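Local structure of De novo designed switch protein caging a hemagglutinin binder (sCageHA267_1S) (Synthetic construct, 7CBC) at residues N115-L129 with Q211-L225. The protein is a designed switch that cages a hemagglutinin-binding domain on a helical bundle and probably serves as a biosensor that releases the binder when triggered. Residues are numbered along the deposited sequence; the frame is centred on the assembly and turned at random.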
loop_
_atom_site.group_PDB
_atom_site.type_symbol
_atom_site.label_atom_id
_atom_site.label_comp_id
_atom_site.label_asym_id
_atom_site.label_seq_id
_atom_site.Cartn_x
_atom_site.Cartn_y
_atom_site.Cartn_z
ATOM N N ASN A 115 1.908 3.507 -9.646
ATOM C CA ASN A 115 1.440 2.856 -8.428
ATOM C C ASN A 115 2.248 1.599 -8.128
ATOM O O ASN A 115 2.604 1.348 -6.975
ATOM C CB ASN A 115 -0.051 2.542 -8.549
ATOM C CG ASN A 115 -0.894 3.797 -8.641
ATOM O OD1 ASN A 115 -0.546 4.835 -8.078
ATOM N ND2 ASN A 115 -1.998 3.714 -9.360
ATOM N N LEU A 116 2.579 0.819 -9.159
ATOM C CA LEU A 116 3.351 -0.406 -8.953
ATOM C C LEU A 116 4.778 -0.100 -8.510
ATOM O O LEU A 116 5.271 -0.686 -7.541
ATOM C CB LEU A 116 3.339 -1.239 -10.236
ATOM C CG LEU A 116 1.942 -1.777 -10.531
ATOM C CD1 LEU A 116 1.912 -2.617 -11.797
ATOM C CD2 LEU A 116 1.462 -2.580 -9.347
ATOM N N ARG A 117 5.452 0.835 -9.187
ATOM C CA ARG A 117 6.789 1.231 -8.751
ATOM C C ARG A 117 6.788 1.770 -7.326
ATOM O O ARG A 117 7.749 1.553 -6.574
ATOM C CB ARG A 117 7.370 2.260 -9.723
ATOM C CG ARG A 117 7.665 1.647 -11.079
ATOM C CD ARG A 117 7.813 2.673 -12.198
ATOM N NE ARG A 117 8.301 2.023 -13.412
ATOM C CZ ARG A 117 9.589 1.790 -13.646
ATOM N NH1 ARG A 117 10.498 2.168 -12.751
ATOM N NH2 ARG A 117 9.970 1.176 -14.762
ATOM N N ALA A 118 5.719 2.464 -6.932
ATOM C CA ALA A 118 5.612 2.951 -5.562
ATOM C C ALA A 118 5.400 1.798 -4.587
ATOM O O ALA A 118 5.967 1.794 -3.490
ATOM C CB ALA A 118 4.483 3.980 -5.461
ATOM N N ALA A 119 4.599 0.801 -4.974
ATOM C CA ALA A 119 4.447 -0.390 -4.139
ATOM C C ALA A 119 5.777 -1.118 -3.949
ATOM O O ALA A 119 6.079 -1.596 -2.846
ATOM C CB ALA A 119 3.405 -1.319 -4.763
ATOM N N LYS A 120 6.587 -1.212 -5.011
ATOM C CA LYS A 120 7.926 -1.797 -4.898
ATOM C C LYS A 120 8.814 -0.966 -3.992
ATOM O O LYS A 120 9.555 -1.510 -3.164
ATOM C CB LYS A 120 8.572 -1.931 -6.281
ATOM C CG LYS A 120 8.277 -3.232 -6.988
ATOM C CD LYS A 120 9.111 -3.467 -8.270
ATOM C CE LYS A 120 8.552 -2.783 -9.503
ATOM N NZ LYS A 120 9.047 -1.441 -9.719
ATOM N N ALA A 121 8.763 0.358 -4.140
ATOM C CA ALA A 121 9.523 1.221 -3.252
ATOM C C ALA A 121 9.135 0.994 -1.800
ATOM O O ALA A 121 10.001 0.977 -0.924
ATOM C CB ALA A 121 9.326 2.681 -3.646
ATOM N N PHE A 122 7.842 0.808 -1.516
ATOM C CA PHE A 122 7.459 0.592 -0.124
ATOM C C PHE A 122 7.999 -0.732 0.401
ATOM O O PHE A 122 8.492 -0.809 1.539
ATOM C CB PHE A 122 5.941 0.633 0.041
ATOM C CG PHE A 122 5.477 0.112 1.372
ATOM C CD1 PHE A 122 5.502 0.925 2.496
ATOM C CD2 PHE A 122 5.035 -1.202 1.504
ATOM C CE1 PHE A 122 5.100 0.438 3.740
ATOM C CE2 PHE A 122 4.633 -1.698 2.740
ATOM C CZ PHE A 122 4.666 -0.878 3.860
ATOM N N LEU A 123 7.900 -1.791 -0.400
ATOM C CA LEU A 123 8.337 -3.096 0.069
ATOM C C LEU A 123 9.839 -3.105 0.318
ATOM O O LEU A 123 10.320 -3.748 1.260
ATOM C CB LEU A 123 7.937 -4.171 -0.939
ATOM C CG LEU A 123 8.387 -5.594 -0.608
ATOM C CD1 LEU A 123 7.995 -5.982 0.809
ATOM C CD2 LEU A 123 7.829 -6.599 -1.611
ATOM N N GLU A 124 10.595 -2.368 -0.497
ATOM C CA GLU A 124 12.036 -2.336 -0.317
ATOM C C GLU A 124 12.403 -1.669 1.005
ATOM O O GLU A 124 13.261 -2.175 1.748
ATOM C CB GLU A 124 12.683 -1.660 -1.533
ATOM C CG GLU A 124 12.593 -2.545 -2.799
ATOM C CD GLU A 124 12.939 -1.828 -4.120
ATOM O OE1 GLU A 124 13.052 -2.519 -5.169
ATOM O OE2 GLU A 124 13.089 -0.583 -4.118
ATOM N N ALA A 125 11.708 -0.585 1.359
ATOM C CA ALA A 125 11.918 0.027 2.669
ATOM C C ALA A 125 11.548 -0.926 3.793
ATOM O O ALA A 125 12.191 -0.929 4.845
ATOM C CB ALA A 125 11.115 1.321 2.799
ATOM N N ALA A 126 10.514 -1.744 3.606
ATOM C CA ALA A 126 10.174 -2.700 4.660
ATOM C C ALA A 126 11.240 -3.782 4.797
ATOM O O ALA A 126 11.558 -4.216 5.917
ATOM C CB ALA A 126 8.801 -3.322 4.388
ATOM N N ALA A 127 11.815 -4.233 3.677
ATOM C CA ALA A 127 12.909 -5.203 3.765
ATOM C C ALA A 127 14.140 -4.596 4.424
ATOM O O ALA A 127 14.800 -5.252 5.245
ATOM C CB ALA A 127 13.266 -5.735 2.378
ATOM N N LYS A 128 14.476 -3.349 4.080
ATOM C CA LYS A 128 15.653 -2.725 4.669
ATOM C C LYS A 128 15.503 -2.565 6.178
ATOM O O LYS A 128 16.448 -2.837 6.926
ATOM C CB LYS A 128 15.936 -1.375 4.017
ATOM C CG LYS A 128 16.413 -1.476 2.572
ATOM C CD LYS A 128 16.699 -0.099 2.012
ATOM C CE LYS A 128 17.033 -0.145 0.538
ATOM N NZ LYS A 128 17.433 1.217 0.068
ATOM N N LEU A 129 14.326 -2.141 6.646
ATOM C CA LEU A 129 14.115 -2.050 8.084
ATOM C C LEU A 129 14.228 -3.415 8.741
ATOM O O LEU A 129 14.784 -3.533 9.837
ATOM C CB LEU A 129 12.766 -1.419 8.404
ATOM C CG LEU A 129 12.586 0.032 7.966
ATOM C CD1 LEU A 129 11.146 0.480 8.193
ATOM C CD2 LEU A 129 13.551 0.933 8.714
ATOM N N GLN A 211 -7.291 7.733 -8.389
ATOM C CA GLN A 211 -5.859 7.752 -8.119
ATOM C C GLN A 211 -5.556 8.287 -6.728
ATOM O O GLN A 211 -4.546 7.905 -6.111
ATOM C CB GLN A 211 -5.148 8.572 -9.189
ATOM C CG GLN A 211 -3.641 8.621 -9.072
ATOM C CD GLN A 211 -2.969 7.247 -8.910
ATOM O OE1 GLN A 211 -3.596 6.183 -9.047
ATOM N NE2 GLN A 211 -1.666 7.275 -8.665
ATOM N N ARG A 212 -6.419 9.163 -6.214
ATOM C CA ARG A 212 -6.260 9.671 -4.854
ATOM C C ARG A 212 -6.330 8.539 -3.837
ATOM O O ARG A 212 -5.566 8.519 -2.862
ATOM C CB ARG A 212 -7.343 10.724 -4.577
ATOM C CG ARG A 212 -6.977 11.859 -3.630
ATOM C CD ARG A 212 -8.160 12.851 -3.493
ATOM N NE ARG A 212 -8.359 13.653 -4.704
ATOM C CZ ARG A 212 -9.496 13.742 -5.390
ATOM N NH1 ARG A 212 -10.586 13.088 -4.989
ATOM N NH2 ARG A 212 -9.546 14.501 -6.479
ATOM N N LEU A 213 -7.237 7.583 -4.048
ATOM C CA LEU A 213 -7.351 6.451 -3.133
ATOM C C LEU A 213 -6.191 5.481 -3.310
ATOM O O LEU A 213 -5.682 4.941 -2.326
ATOM C CB LEU A 213 -8.692 5.732 -3.326
ATOM C CG LEU A 213 -9.101 4.645 -2.305
ATOM C CD1 LEU A 213 -10.606 4.486 -2.245
ATOM C CD2 LEU A 213 -8.478 3.287 -2.621
ATOM N N ASN A 214 -5.777 5.226 -4.554
ATOM C CA ASN A 214 -4.589 4.407 -4.785
ATOM C C ASN A 214 -3.382 4.969 -4.040
ATOM O O ASN A 214 -2.580 4.216 -3.482
ATOM C CB ASN A 214 -4.272 4.331 -6.283
ATOM C CG ASN A 214 -5.360 3.634 -7.103
ATOM O OD1 ASN A 214 -5.976 2.674 -6.647
ATOM N ND2 ASN A 214 -5.592 4.123 -8.338
ATOM N N LEU A 215 -3.211 6.293 -4.054
ATOM C CA LEU A 215 -2.055 6.885 -3.392
ATOM C C LEU A 215 -2.214 6.863 -1.878
ATOM O O LEU A 215 -1.231 6.669 -1.156
ATOM C CB LEU A 215 -1.829 8.316 -3.899
ATOM C CG LEU A 215 -1.308 8.427 -5.337
ATOM C CD1 LEU A 215 -1.187 9.899 -5.790
ATOM C CD2 LEU A 215 0.025 7.669 -5.532
ATOM N N GLU A 216 -3.443 7.021 -1.376
ATOM C CA GLU A 216 -3.648 6.955 0.069
ATOM C C GLU A 216 -3.386 5.546 0.608
ATOM O O GLU A 216 -2.907 5.395 1.740
ATOM C CB GLU A 216 -5.059 7.427 0.413
ATOM C CG GLU A 216 -5.374 7.498 1.899
ATOM C CD GLU A 216 -4.627 8.605 2.618
ATOM O OE1 GLU A 216 -4.083 9.496 1.932
ATOM O OE2 GLU A 216 -4.577 8.571 3.875
ATOM N N LEU A 217 -3.675 4.511 -0.188
ATOM C CA LEU A 217 -3.241 3.160 0.161
ATOM C C LEU A 217 -1.771 3.140 0.565
ATOM O O LEU A 217 -1.413 2.610 1.616
ATOM C CB LEU A 217 -3.480 2.213 -1.019
ATOM C CG LEU A 217 -4.935 1.883 -1.364
ATOM C CD1 LEU A 217 -4.969 0.920 -2.510
ATOM C CD2 LEU A 217 -5.607 1.258 -0.142
ATOM N N LEU A 218 -0.910 3.752 -0.252
ATOM C CA LEU A 218 0.522 3.704 0.007
ATOM C C LEU A 218 0.895 4.558 1.206
ATOM O O LEU A 218 1.793 4.195 1.974
ATOM C CB LEU A 218 1.296 4.161 -1.223
ATOM C CG LEU A 218 1.072 3.277 -2.445
ATOM C CD1 LEU A 218 1.489 3.997 -3.710
ATOM C CD2 LEU A 218 1.813 1.963 -2.309
ATOM N N ARG A 219 0.239 5.707 1.368
ATOM C CA ARG A 219 0.487 6.525 2.546
ATOM C C ARG A 219 0.100 5.784 3.815
ATOM O O ARG A 219 0.857 5.786 4.792
ATOM C CB ARG A 219 -0.268 7.849 2.452
ATOM C CG ARG A 219 0.327 8.843 1.454
ATOM C CD ARG A 219 -0.219 10.244 1.713
ATOM N NE ARG A 219 -0.171 11.082 0.525
ATOM C CZ ARG A 219 -1.056 11.008 -0.461
ATOM N NH1 ARG A 219 -2.045 10.128 -0.402
ATOM N NH2 ARG A 219 -0.940 11.798 -1.514
ATOM N N GLU A 220 -1.069 5.137 3.817
ATOM C CA GLU A 220 -1.499 4.382 4.990
ATOM C C GLU A 220 -0.506 3.281 5.336
ATOM O O GLU A 220 -0.222 3.035 6.515
ATOM C CB GLU A 220 -2.897 3.804 4.764
ATOM C CG GLU A 220 -4.023 4.688 5.303
ATOM C CD GLU A 220 -5.349 4.505 4.574
ATOM O OE1 GLU A 220 -5.545 3.448 3.931
ATOM O OE2 GLU A 220 -6.208 5.423 4.648
ATOM N N LEU A 221 0.038 2.612 4.324
ATOM C CA LEU A 221 1.052 1.600 4.572
ATOM C C LEU A 221 2.316 2.221 5.150
ATOM O O LEU A 221 2.920 1.668 6.072
ATOM C CB LEU A 221 1.364 0.862 3.277
ATOM C CG LEU A 221 0.285 -0.096 2.765
ATOM C CD1 LEU A 221 0.598 -0.463 1.351
ATOM C CD2 LEU A 221 0.244 -1.346 3.631
ATOM N N LEU A 222 2.739 3.368 4.616
ATOM C CA LEU A 222 3.982 3.969 5.085
ATOM C C LEU A 222 3.839 4.509 6.503
ATOM O O LEU A 222 4.772 4.401 7.310
ATOM C CB LEU A 222 4.435 5.080 4.142
ATOM C CG LEU A 222 5.738 5.712 4.640
ATOM C CD1 LEU A 222 6.780 4.641 4.838
ATOM C CD2 LEU A 222 6.255 6.747 3.688
ATOM N N ARG A 223 2.687 5.098 6.831
ATOM C CA ARG A 223 2.489 5.566 8.200
ATOM C C ARG A 223 2.536 4.412 9.186
ATOM O O ARG A 223 3.116 4.538 10.268
ATOM C CB ARG A 223 1.170 6.322 8.319
ATOM C CG ARG A 223 1.231 7.693 7.676
ATOM C CD ARG A 223 0.056 8.567 8.082
ATOM N NE ARG A 223 -1.194 8.051 7.549
ATOM C CZ ARG A 223 -1.766 8.488 6.431
ATOM N NH1 ARG A 223 -1.198 9.456 5.723
ATOM N NH2 ARG A 223 -2.904 7.949 6.021
ATOM N N ALA A 224 1.927 3.279 8.836
ATOM C CA ALA A 224 1.990 2.116 9.709
ATOM C C ALA A 224 3.413 1.598 9.834
ATOM O O ALA A 224 3.842 1.199 10.927
ATOM C CB ALA A 224 1.070 1.018 9.181
ATOM N N LEU A 225 4.160 1.578 8.726
ATOM C CA LEU A 225 5.545 1.120 8.790
ATOM C C LEU A 225 6.374 2.006 9.713
ATOM O O LEU A 225 7.133 1.501 10.556
ATOM C CB LEU A 225 6.150 1.086 7.385
ATOM C CG LEU A 225 7.601 0.616 7.231
ATOM C CD1 LEU A 225 7.779 -0.796 7.807
ATOM C CD2 LEU A 225 8.102 0.695 5.764
#
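Asn115 and Gln211 join two parallel helices of the designed six-helix bundle through a buried amide pair. The segments 115-129 and 211-225 run 3° from parallel, with their axes 10.6 Å apart. The two side chains come from opposite directions and their amide planes lie nearly coplanar. Gln211 NE2 donates to Asn115 OD1 at 2.7 Å, and Asn115 ND2 returns a bond to Gln211 OE1 at 3.0 Å. Each donor lies in the carbonyl plane of its acceptor, on a lone pair. Gln211 reaches its partner because its chain bends at chi2 (50°). Its OE1 also accepts from Asn214 ND2, so two N-H groups grip this oxygen. Ser178 of helix 146-190 is a further partner of Gln211 NE2, Gln112, one turn earlier in the same helix, of Asn115 ND2, and Asn19 of helix 3-46 of Asn214 OD1. Such buried polar networks are a device of designed bundles, where they are thought to favour specific helix pairing.

Beyond this polar layer the contact is apolar. Leu218 splits its methyls: CD1 presses tightly on Ala118 CB at 3.5 Å, while CD2 lies over the backbone of Ala119. Phe122 has CG anti to its backbone N (chi1 167°), which carries the ring across to helix 211-225, with CE1 close to Leu221 O. Leu221 CB sits over one ring face, offset toward the rim, in a CH-pi contact 4.0 Å from the ring centroid. Leu225 is a knob in the hole formed by Phe122, Ala125, Ala126 and Leu129. Leu225 CD2 meets Phe122 CE1 at 3.6 Å. The other methyl of Leu225, CD1, meets Leu129 CD1 tip to tip, also at 3.6 Å.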